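Local coordinates for D-alanyl-D-alanine carboxypeptidase (Enterococcus faecalis V583, PDB 5ZHF), which is a zinc-dependent carboxypeptidase that removes the C-terminal D-alanine from peptidoglycan-derived pentapeptides, an activity linked to vancomycin resistance, at residues L164-Y177 / H193-H207. Numbering follows the deposited sequence.
With ZN (zinc ion), chain C.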
ATOM      1  N   LEU A 164       5.190  10.383  -6.129  1.00 19.21           N
ATOM      2  CA  LEU A 164       5.494   9.205  -5.311  1.00 18.30           C
ATOM      3  C   LEU A 164       6.296   8.174  -6.130  1.00 19.50           C
ATOM      4  O   LEU A 164       7.293   7.586  -5.626  1.00 19.42           O
ATOM      5  CB  LEU A 164       4.210   8.577  -4.801  1.00 19.00           C
ATOM      6  CG  LEU A 164       3.509   9.390  -3.727  1.00 18.67           C
ATOM      7  CD1 LEU A 164       2.092   8.898  -3.532  1.00 19.42           C
ATOM      8  CD2 LEU A 164       4.279   9.415  -2.407  1.00 18.97           C
ATOM      9  N   ASP A 165       5.852   7.934  -7.356  1.00 18.63           N
ATOM     10  CA  ASP A 165       6.514   6.958  -8.235  1.00 20.83           C
ATOM     11  C   ASP A 165       7.991   7.273  -8.357  1.00 20.66           C
ATOM     12  O   ASP A 165       8.846   6.370  -8.295  1.00 21.76           O
ATOM     13  CB  ASP A 165       5.846   6.921  -9.627  1.00 21.99           C
ATOM     14  CG  ASP A 165       6.554   5.962 -10.596  1.00 24.40           C
ATOM     15  OD1 ASP A 165       6.382   4.726 -10.453  1.00 24.91           O
ATOM     16  OD2 ASP A 165       7.298   6.451 -11.474  1.00 26.47           O
ATOM     17  N   GLU A 166       8.297   8.552  -8.534  1.00 21.06           N
ATOM     18  CA  GLU A 166       9.657   9.012  -8.812  1.00 22.85           C
ATOM     19  C   GLU A 166      10.514   9.245  -7.564  1.00 22.17           C
ATOM     20  O   GLU A 166      11.744   9.339  -7.667  1.00 21.50           O
ATOM     21  CB  GLU A 166       9.572  10.287  -9.678  1.00 24.82           C
ATOM     22  CG  GLU A 166       8.931  10.000 -11.033  1.00 26.96           C
ATOM     23  CD  GLU A 166       8.540  11.243 -11.835  1.00 30.06           C
ATOM     24  OE1 GLU A 166       8.810  12.349 -11.398  1.00 32.28           O
ATOM     25  OE2 GLU A 166       7.922  11.082 -12.911  1.00 38.22           O
ATOM     26  N   ASN A 167       9.891   9.346  -6.383  1.00 19.23           N
ATOM     27  CA  ASN A 167      10.603   9.747  -5.151  1.00 19.31           C
ATOM     28  C   ASN A 167      10.492   8.853  -3.909  1.00 18.65           C
ATOM     29  O   ASN A 167      11.286   9.009  -2.976  1.00 19.38           O
ATOM     30  CB  ASN A 167      10.160  11.146  -4.732  1.00 19.67           C
ATOM     31  CG  ASN A 167      10.567  12.206  -5.725  1.00 22.04           C
ATOM     32  OD1 ASN A 167      11.702  12.687  -5.684  1.00 23.06           O
ATOM     33  ND2 ASN A 167       9.658  12.566  -6.619  1.00 20.56           N
ATOM     34  N   SER A 168       9.474   8.001  -3.831  1.00 19.18           N
ATOM     35  CA  SER A 168       9.145   7.353  -2.579  1.00 18.95           C
ATOM     36  C   SER A 168      10.279   6.494  -2.023  1.00 18.33           C
ATOM     37  O   SER A 168      10.415   6.354  -0.799  1.00 17.98           O
ATOM     38  CB  SER A 168       7.920   6.472  -2.715  1.00 19.26           C
ATOM     39  OG  SER A 168       8.151   5.365  -3.577  1.00 20.12           O
ATOM     40  N   TYR A 169      11.035   5.891  -2.937  1.00 19.18           N
ATOM     41  CA  TYR A 169      12.107   4.947  -2.552  1.00 20.15           C
ATOM     42  C   TYR A 169      13.198   5.598  -1.719  1.00 20.80           C
ATOM     43  O   TYR A 169      13.799   4.958  -0.874  1.00 20.76           O
ATOM     44  CB  TYR A 169      12.719   4.268  -3.793  1.00 21.53           C
ATOM     45  CG  TYR A 169      13.549   5.197  -4.631  1.00 21.88           C
ATOM     46  CD1 TYR A 169      12.964   5.987  -5.619  1.00 22.88           C
ATOM     47  CD2 TYR A 169      14.934   5.318  -4.425  1.00 23.91           C
ATOM     48  CE1 TYR A 169      13.724   6.859  -6.383  1.00 23.90           C
ATOM     49  CE2 TYR A 169      15.701   6.180  -5.192  1.00 24.53           C
ATOM     50  CZ  TYR A 169      15.095   6.958  -6.166  1.00 26.34           C
ATOM     51  OH  TYR A 169      15.835   7.857  -6.955  1.00 27.24           O
ATOM     52  N   ARG A 170      13.418   6.893  -1.925  1.00 20.07           N
ATOM     53  CA  ARG A 170      14.386   7.646  -1.138  1.00 21.10           C
ATOM     54  C   ARG A 170      14.053   7.682   0.372  1.00 20.37           C
ATOM     55  O   ARG A 170      14.922   7.960   1.199  1.00 20.52           O
ATOM     56  CB  ARG A 170      14.530   9.071  -1.718  1.00 22.47           C
ATOM     57  CG  ARG A 170      15.032   9.097  -3.158  1.00 24.75           C
ATOM     58  CD  ARG A 170      15.481  10.474  -3.638  1.00 26.89           C
ATOM     59  NE  ARG A 170      14.362  11.416  -3.732  1.00 28.47           N
ATOM     60  CZ  ARG A 170      14.112  12.440  -2.911  1.00 27.65           C
ATOM     61  NH1 ARG A 170      14.903  12.707  -1.878  1.00 29.30           N
ATOM     62  NH2 ARG A 170      13.048  13.225  -3.129  1.00 27.54           N
ATOM     63  N   PHE A 171      12.795   7.389   0.719  1.00 17.56           N
ATOM     64  CA  PHE A 171      12.282   7.369   2.087  1.00 18.51           C
ATOM     65  C   PHE A 171      11.871   5.982   2.544  1.00 18.27           C
ATOM     66  O   PHE A 171      11.291   5.826   3.620  1.00 17.77           O
ATOM     67  CB  PHE A 171      11.114   8.346   2.196  1.00 18.08           C
ATOM     68  CG  PHE A 171      11.454   9.680   1.644  1.00 18.18           C
ATOM     69  CD1 PHE A 171      12.154  10.591   2.410  1.00 19.90           C
ATOM     70  CD2 PHE A 171      11.144   9.999   0.333  1.00 18.93           C
ATOM     71  CE1 PHE A 171      12.538  11.826   1.878  1.00 20.26           C
ATOM     72  CE2 PHE A 171      11.519  11.225  -0.196  1.00 19.66           C
ATOM     73  CZ  PHE A 171      12.198  12.144   0.587  1.00 19.53           C
ATOM     74  N   GLY A 172      12.223   4.969   1.754  1.00 19.41           N
ATOM     75  CA  GLY A 172      11.994   3.591   2.131  1.00 18.62           C
ATOM     76  C   GLY A 172      10.659   3.005   1.703  1.00 18.01           C
ATOM     77  O   GLY A 172      10.297   1.937   2.158  1.00 18.13           O
ATOM     78  N   PHE A 173       9.896   3.713   0.863  1.00 16.99           N
ATOM     79  CA  PHE A 173       8.606   3.216   0.422  1.00 16.30           C
ATOM     80  C   PHE A 173       8.635   2.831  -1.060  1.00 16.78           C
ATOM     81  O   PHE A 173       9.266   3.507  -1.872  1.00 17.43           O
ATOM     82  CB  PHE A 173       7.518   4.293   0.612  1.00 16.55           C
ATOM     83  CG  PHE A 173       7.209   4.610   2.032  1.00 15.62           C
ATOM     84  CD1 PHE A 173       7.986   5.509   2.738  1.00 17.01           C
ATOM     85  CD2 PHE A 173       6.113   4.031   2.673  1.00 17.39           C
ATOM     86  CE1 PHE A 173       7.677   5.816   4.053  1.00 17.09           C
ATOM     87  CE2 PHE A 173       5.800   4.325   3.994  1.00 16.86           C
ATOM     88  CZ  PHE A 173       6.589   5.228   4.676  1.00 16.96           C
ATOM     89  N   ILE A 174       7.930   1.766  -1.404  1.00 17.11           N
ATOM     90  CA  ILE A 174       7.792   1.322  -2.788  1.00 18.36           C
ATOM     91  C   ILE A 174       6.351   1.393  -3.273  1.00 18.32           C
ATOM     92  O   ILE A 174       5.384   1.220  -2.490  1.00 18.20           O
ATOM     93  CB  ILE A 174       8.352  -0.105  -3.015  1.00 19.87           C
ATOM     94  CG1 ILE A 174       7.619  -1.150  -2.142  1.00 19.75           C
ATOM     95  CG2 ILE A 174       9.834  -0.111  -2.706  1.00 20.44           C
ATOM     96  CD1 ILE A 174       8.114  -2.583  -2.318  1.00 19.90           C
ATOM     97  N   ARG A 175       6.229   1.648  -4.582  1.00 18.97           N
ATOM     98  CA  ARG A 175       4.971   1.532  -5.295  1.00 20.47           C
ATOM     99  C   ARG A 175       4.702   0.038  -5.397  1.00 18.78           C
ATOM    100  O   ARG A 175       5.280  -0.666  -6.237  1.00 20.52           O
ATOM    101  CB  ARG A 175       5.074   2.193  -6.675  1.00 21.04           C
ATOM    102  CG  ARG A 175       3.769   2.219  -7.433  1.00 22.42           C
ATOM    103  CD  ARG A 175       3.980   2.780  -8.817  1.00 22.26           C
ATOM    104  NE  ARG A 175       2.736   2.811  -9.588  1.00 23.65           N
ATOM    105  CZ  ARG A 175       2.581   3.485 -10.731  1.00 24.95           C
ATOM    106  NH1 ARG A 175       3.567   4.222 -11.233  1.00 26.42           N
ATOM    107  NH2 ARG A 175       1.416   3.453 -11.358  1.00 26.31           N
ATOM    108  N   ARG A 176       3.877  -0.446  -4.482  1.00 18.24           N
ATOM    109  CA  ARG A 176       3.801  -1.875  -4.204  1.00 18.96           C
ATOM    110  C   ARG A 176       3.218  -2.697  -5.345  1.00 19.32           C
ATOM    111  O   ARG A 176       3.595  -3.868  -5.521  1.00 19.51           O
ATOM    112  CB  ARG A 176       2.944  -2.092  -2.977  1.00 19.61           C
ATOM    113  CG  ARG A 176       2.804  -3.526  -2.521  1.00 19.45           C
ATOM    114  CD  ARG A 176       4.136  -4.121  -2.161  1.00 19.67           C
ATOM    115  NE  ARG A 176       3.997  -5.492  -1.700  1.00 19.78           N
ATOM    116  CZ  ARG A 176       3.970  -6.576  -2.480  1.00 20.52           C
ATOM    117  NH1 ARG A 176       3.981  -6.475  -3.814  1.00 20.29           N
ATOM    118  NH2 ARG A 176       3.897  -7.777  -1.911  1.00 21.59           N
ATOM    119  N   TYR A 177       2.264  -2.110  -6.056  1.00 19.13           N
ATOM    120  CA  TYR A 177       1.481  -2.819  -7.077  1.00 20.32           C
ATOM    121  C   TYR A 177       1.581  -2.090  -8.419  1.00 20.00           C
ATOM    122  O   TYR A 177       0.621  -1.466  -8.861  1.00 23.06           O
ATOM    123  CB  TYR A 177       0.038  -2.955  -6.627  1.00 21.04           C
ATOM    124  CG  TYR A 177      -0.149  -3.626  -5.278  1.00 20.50           C
ATOM    125  CD1 TYR A 177       0.362  -4.911  -5.029  1.00 20.47           C
ATOM    126  CD2 TYR A 177      -0.811  -2.972  -4.233  1.00 20.55           C
ATOM    127  CE1 TYR A 177       0.176  -5.530  -3.805  1.00 20.49           C
ATOM    128  CE2 TYR A 177      -0.996  -3.592  -2.996  1.00 20.65           C
ATOM    129  CZ  TYR A 177      -0.485  -4.860  -2.778  1.00 21.15           C
ATOM    130  OH  TYR A 177      -0.679  -5.471  -1.541  1.00 21.81           O
ATOM    131  N   HIS A 193      -1.021   3.065  -3.409  1.00 17.38           N
ATOM    132  CA  HIS A 193      -0.667   2.123  -2.316  1.00 17.73           C
ATOM    133  C   HIS A 193       0.867   1.968  -2.208  1.00 17.60           C
ATOM    134  O   HIS A 193       1.503   1.378  -3.085  1.00 18.85           O
ATOM    135  CB  HIS A 193      -1.345   0.775  -2.513  1.00 18.36           C
ATOM    136  CG  HIS A 193      -1.061  -0.211  -1.428  1.00 17.84           C
ATOM    137  ND1 HIS A 193      -2.006  -0.609  -0.506  1.00 18.62           N
ATOM    138  CD2 HIS A 193       0.075  -0.878  -1.118  1.00 18.40           C
ATOM    139  CE1 HIS A 193      -1.465  -1.498   0.310  1.00 19.67           C
ATOM    140  NE2 HIS A 193      -0.208  -1.694  -0.055  1.00 18.84           N
ATOM    141  N   TYR A 194       1.425   2.523  -1.129  1.00 17.17           N
ATOM    142  CA  TYR A 194       2.864   2.537  -0.843  1.00 18.57           C
ATOM    143  C   TYR A 194       3.191   1.714   0.414  1.00 18.00           C
ATOM    144  O   TYR A 194       2.485   1.790   1.430  1.00 17.13           O
ATOM    145  CB  TYR A 194       3.398   3.986  -0.785  1.00 18.48           C
ATOM    146  CG  TYR A 194       3.617   4.454  -2.204  1.00 18.52           C
ATOM    147  CD1 TYR A 194       2.547   4.826  -3.015  1.00 19.28           C
ATOM    148  CD2 TYR A 194       4.888   4.399  -2.790  1.00 18.98           C
ATOM    149  CE1 TYR A 194       2.750   5.188  -4.355  1.00 18.78           C
ATOM    150  CE2 TYR A 194       5.096   4.741  -4.111  1.00 19.41           C
ATOM    151  CZ  TYR A 194       4.026   5.114  -4.909  1.00 19.48           C
ATOM    152  OH  TYR A 194       4.290   5.415  -6.225  1.00 19.81           O
ATOM    153  N   ARG A 195       4.258   0.912   0.305  1.00 17.38           N
ATOM    154  CA  ARG A 195       4.666  -0.062   1.338  1.00 17.07           C
ATOM    155  C   ARG A 195       6.053   0.300   1.810  1.00 16.86           C
ATOM    156  O   ARG A 195       6.954   0.515   0.988  1.00 17.00           O
ATOM    157  CB  ARG A 195       4.663  -1.474   0.739  1.00 18.09           C
ATOM    158  CG  ARG A 195       5.443  -2.549   1.487  1.00 18.03           C
ATOM    159  CD  ARG A 195       4.947  -2.799   2.901  1.00 17.89           C
ATOM    160  NE  ARG A 195       5.968  -3.578   3.591  1.00 18.85           N
ATOM    161  CZ  ARG A 195       6.074  -4.891   3.612  1.00 19.82           C
ATOM    162  NH1 ARG A 195       5.155  -5.678   3.055  1.00 19.28           N
ATOM    163  NH2 ARG A 195       7.111  -5.434   4.262  1.00 18.56           N
ATOM    164  N   TYR A 196       6.227   0.379   3.128  1.00 17.15           N
ATOM    165  CA  TYR A 196       7.541   0.600   3.694  1.00 18.22           C
ATOM    166  C   TYR A 196       8.328  -0.718   3.723  1.00 17.61           C
ATOM    167  O   TYR A 196       7.886  -1.695   4.341  1.00 17.81           O
ATOM    168  CB  TYR A 196       7.461   1.127   5.113  1.00 17.32           C
ATOM    169  CG  TYR A 196       8.834   1.448   5.666  1.00 18.84           C
ATOM    170  CD1 TYR A 196       9.503   2.608   5.291  1.00 19.95           C
ATOM    171  CD2 TYR A 196       9.491   0.546   6.519  1.00 19.69           C
ATOM    172  CE1 TYR A 196      10.767   2.905   5.787  1.00 22.42           C
ATOM    173  CE2 TYR A 196      10.756   0.833   7.020  1.00 21.17           C
ATOM    174  CZ  TYR A 196      11.390   1.993   6.658  1.00 21.90           C
ATOM    175  OH  TYR A 196      12.637   2.298   7.166  1.00 23.68           O
ATOM    176  N   VAL A 197       9.486  -0.696   3.071  1.00 18.43           N
ATOM    177  CA  VAL A 197      10.482  -1.785   3.179  1.00 19.35           C
ATOM    178  C   VAL A 197      11.859  -1.341   3.688  1.00 20.22           C
ATOM    179  O   VAL A 197      12.746  -2.203   3.919  1.00 21.80           O
ATOM    180  CB  VAL A 197      10.631  -2.489   1.830  1.00 18.80           C
ATOM    181  CG1 VAL A 197       9.354  -3.215   1.480  1.00 18.55           C
ATOM    182  CG2 VAL A 197      11.063  -1.526   0.732  1.00 19.43           C
ATOM    183  N   GLY A 198      12.077  -0.028   3.831  1.00 18.96           N
ATOM    184  CA  GLY A 198      13.374   0.543   4.192  1.00 19.91           C
ATOM    185  C   GLY A 198      14.108   1.022   2.978  1.00 19.18           C
ATOM    186  O   GLY A 198      13.874   0.556   1.859  1.00 20.45           O
ATOM    187  N   ILE A 199      15.009   1.970   3.193  1.00 22.53           N
ATOM    188  CA  ILE A 199      15.668   2.682   2.114  1.00 23.64           C
ATOM    189  C   ILE A 199      16.534   1.746   1.263  1.00 24.78           C
ATOM    190  O   ILE A 199      16.497   1.822   0.050  1.00 24.39           O
ATOM    191  CB  ILE A 199      16.460   3.897   2.658  1.00 25.15           C
ATOM    192  CG1 ILE A 199      15.468   4.956   3.195  1.00 26.11           C
ATOM    193  CG2 ILE A 199      17.330   4.527   1.584  1.00 25.50           C
ATOM    194  CD1 ILE A 199      16.052   6.023   4.091  1.00 28.55           C
ATOM    195  N   GLU A 200      17.264   0.839   1.914  1.00 26.32           N
ATOM    196  CA  GLU A 200      18.164  -0.094   1.193  1.00 27.59           C
ATOM    197  C   GLU A 200      17.408  -0.924   0.157  1.00 25.47           C
ATOM    198  O   GLU A 200      17.736  -0.908  -1.025  1.00 26.28           O
ATOM    199  CB  GLU A 200      18.867  -1.019   2.191  1.00 32.23           C
ATOM    200  CG  GLU A 200      19.911  -1.946   1.591  1.00 37.20           C
ATOM    201  CD  GLU A 200      20.643  -2.734   2.667  1.00 42.49           C
ATOM    202  OE1 GLU A 200      20.384  -3.949   2.795  1.00 48.56           O
ATOM    203  OE2 GLU A 200      21.455  -2.133   3.403  1.00 47.10           O
ATOM    204  N   ALA A 201      16.370  -1.617   0.606  1.00 22.92           N
ATOM    205  CA  ALA A 201      15.596  -2.463  -0.281  1.00 23.27           C
ATOM    206  C   ALA A 201      14.807  -1.628  -1.293  1.00 21.76           C
ATOM    207  O   ALA A 201      14.714  -1.984  -2.464  1.00 22.97           O
ATOM    208  CB  ALA A 201      14.648  -3.354   0.506  1.00 22.55           C
ATOM    209  N   ALA A 202      14.215  -0.524  -0.840  1.00 21.43           N
ATOM    210  CA  ALA A 202      13.385   0.279  -1.747  1.00 21.56           C
ATOM    211  C   ALA A 202      14.175   0.803  -2.938  1.00 22.48           C
ATOM    212  O   ALA A 202      13.690   0.811  -4.062  1.00 22.84           O
ATOM    213  CB  ALA A 202      12.745   1.447  -1.006  1.00 21.46           C
ATOM    214  N   THR A 203      15.401   1.213  -2.672  1.00 21.74           N
ATOM    215  CA  THR A 203      16.247   1.786  -3.691  1.00 23.78           C
ATOM    216  C   THR A 203      16.630   0.734  -4.724  1.00 24.24           C
ATOM    217  O   THR A 203      16.610   1.010  -5.920  1.00 24.51           O
ATOM    218  CB  THR A 203      17.490   2.433  -3.066  1.00 24.52           C
ATOM    219  OG1 THR A 203      17.091   3.421  -2.091  1.00 26.10           O
ATOM    220  CG2 THR A 203      18.367   3.063  -4.145  1.00 24.75           C
ATOM    221  N   LYS A 204      16.955  -0.475  -4.260  1.00 25.38           N
ATOM    222  CA  LYS A 204      17.258  -1.586  -5.167  1.00 27.74           C
ATOM    223  C   LYS A 204      16.039  -1.980  -5.981  1.00 24.85           C
ATOM    224  O   LYS A 204      16.120  -2.168  -7.195  1.00 25.81           O
ATOM    225  CB  LYS A 204      17.779  -2.800  -4.388  1.00 30.43           C
ATOM    226  CG  LYS A 204      19.141  -2.577  -3.748  1.00 34.04           C
ATOM    227  CD  LYS A 204      19.619  -3.784  -2.942  1.00 37.61           C
ATOM    228  CE  LYS A 204      21.103  -3.663  -2.612  1.00 41.43           C
ATOM    229  NZ  LYS A 204      21.491  -4.470  -1.418  1.00 45.44           N
ATOM    230  N   ILE A 205      14.888  -2.083  -5.318  1.00 23.92           N
ATOM    231  CA  ILE A 205      13.638  -2.425  -6.011  1.00 24.48           C
ATOM    232  C   ILE A 205      13.333  -1.407  -7.116  1.00 24.59           C
ATOM    233  O   ILE A 205      12.952  -1.770  -8.238  1.00 26.63           O
ATOM    234  CB  ILE A 205      12.474  -2.580  -4.993  1.00 23.52           C
ATOM    235  CG1 ILE A 205      12.679  -3.875  -4.193  1.00 25.19           C
ATOM    236  CG2 ILE A 205      11.120  -2.611  -5.690  1.00 24.79           C
ATOM    237  CD1 ILE A 205      11.869  -3.983  -2.923  1.00 24.85           C
ATOM    238  N   TYR A 206      13.509  -0.136  -6.795  1.00 24.96           N
ATOM    239  CA  TYR A 206      13.230   0.928  -7.728  1.00 27.44           C
ATOM    240  C   TYR A 206      14.188   0.889  -8.917  1.00 27.03           C
ATOM    241  O   TYR A 206      13.743   0.925 -10.052  1.00 27.21           O
ATOM    242  CB  TYR A 206      13.319   2.278  -7.037  1.00 27.84           C
ATOM    243  CG  TYR A 206      13.100   3.416  -8.004  1.00 29.04           C
ATOM    244  CD1 TYR A 206      11.812   3.794  -8.378  1.00 30.46           C
ATOM    245  CD2 TYR A 206      14.179   4.105  -8.560  1.00 31.76           C
ATOM    246  CE1 TYR A 206      11.607   4.833  -9.264  1.00 32.57           C
ATOM    247  CE2 TYR A 206      13.983   5.149  -9.456  1.00 32.92           C
ATOM    248  CZ  TYR A 206      12.694   5.509  -9.796  1.00 33.83           C
ATOM    249  OH  TYR A 206      12.470   6.535 -10.684  1.00 38.91           O
ATOM    250  N   HIS A 207      15.484   0.815  -8.644  1.00 30.06           N
ATOM    251  CA  HIS A 207      16.492   0.807  -9.721  1.00 32.16           C
ATOM    252  C   HIS A 207      16.382  -0.408 -10.636  1.00 32.22           C
ATOM    253  O   HIS A 207      16.610  -0.293 -11.834  1.00 31.87           O
ATOM    254  CB  HIS A 207      17.910   0.963  -9.158  1.00 33.32           C
ATOM    255  CG  HIS A 207      18.219   2.357  -8.689  1.00 36.60           C
ATOM    256  ND1 HIS A 207      17.939   3.479  -9.447  1.00 39.93           N
ATOM    257  CD2 HIS A 207      18.788   2.813  -7.547  1.00 38.14           C
ATOM    258  CE1 HIS A 207      18.310   4.563  -8.784  1.00 40.53           C
ATOM    259  NE2 HIS A 207      18.832   4.187  -7.630  1.00 40.20           N
TER
HETATM  260 ZN    ZN C 301      -3.797   0.181  -0.094  1.00 19.60          ZN
HETATM  261  O   HOH W   1       9.975   6.460 -11.877  1.00 43.69           O
HETATM  262  O   HOH W   2       1.138   0.457  -5.712  1.00 19.02           O
HETATM  263  O   HOH W   3      -5.242  -0.330  -1.697  1.00 19.59           O
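Tyr169 and Tyr206 lie ring over ring in an offset stack, with centroids 4.1 Å apart and planes 10° from parallel. Tyr169 CG sits between its backbone N and carbonyl carbon (chi1 71°), which turns the ring onto helix 199-207. Thr203 OG1 meets the edge of this ring, and Arg170 CG lies over its other face. A water joins Tyr206 OH to Asp165 OD2.

Strands 173-175 and 193-196 pair antiparallel. Ile174 N donates to Arg195 O at 2.9 Å, and Arg195 N returns a bond to Ile174 O. Gly172 O takes two amides where strand 193-196 turns, through Val197 and Gly198, into helix 199-207: Val197 N nearly in line with the carbonyl, and Gly198 N in its plane on a lone pair.

On one face of the sheet, Tyr196 turns its edge to the face of Phe173, planes at 70°. The Tyr194 ring packs against Leu164 and Ser168. Leu164 CB touches Tyr194 CZ at 3.5 Å, Ser168 OG lies at the ring edge, and Arg175 CA packs over a face. Arg175 then extends to Asp165, where NH1 and OD1 form a salt bridge at 3.0 Å. On the other face, Ile174 CG2 meets Ala202 CB at 3.7 Å, and its CD1 reaches Ile205 CD1.

His193, the first residue of its strand, carries the contact to the zinc site. Its ND1 binds zinc at 2.0 Å, beside His140 and Asp147, while NE2 is hydrogen-bonded to Glu139. Tyr177 CE2 sits over one face of the imidazole, 3.5 Å from His193 CD2.

Strand 173-175 is an edge strand of the four-stranded antiparallel sheet within this chain. Strand 193-196 lies between it and strand 145-150. Leu164 and Phe171 pack against helix 74-86, and Ile205 against Tyr215 of helix 212-218.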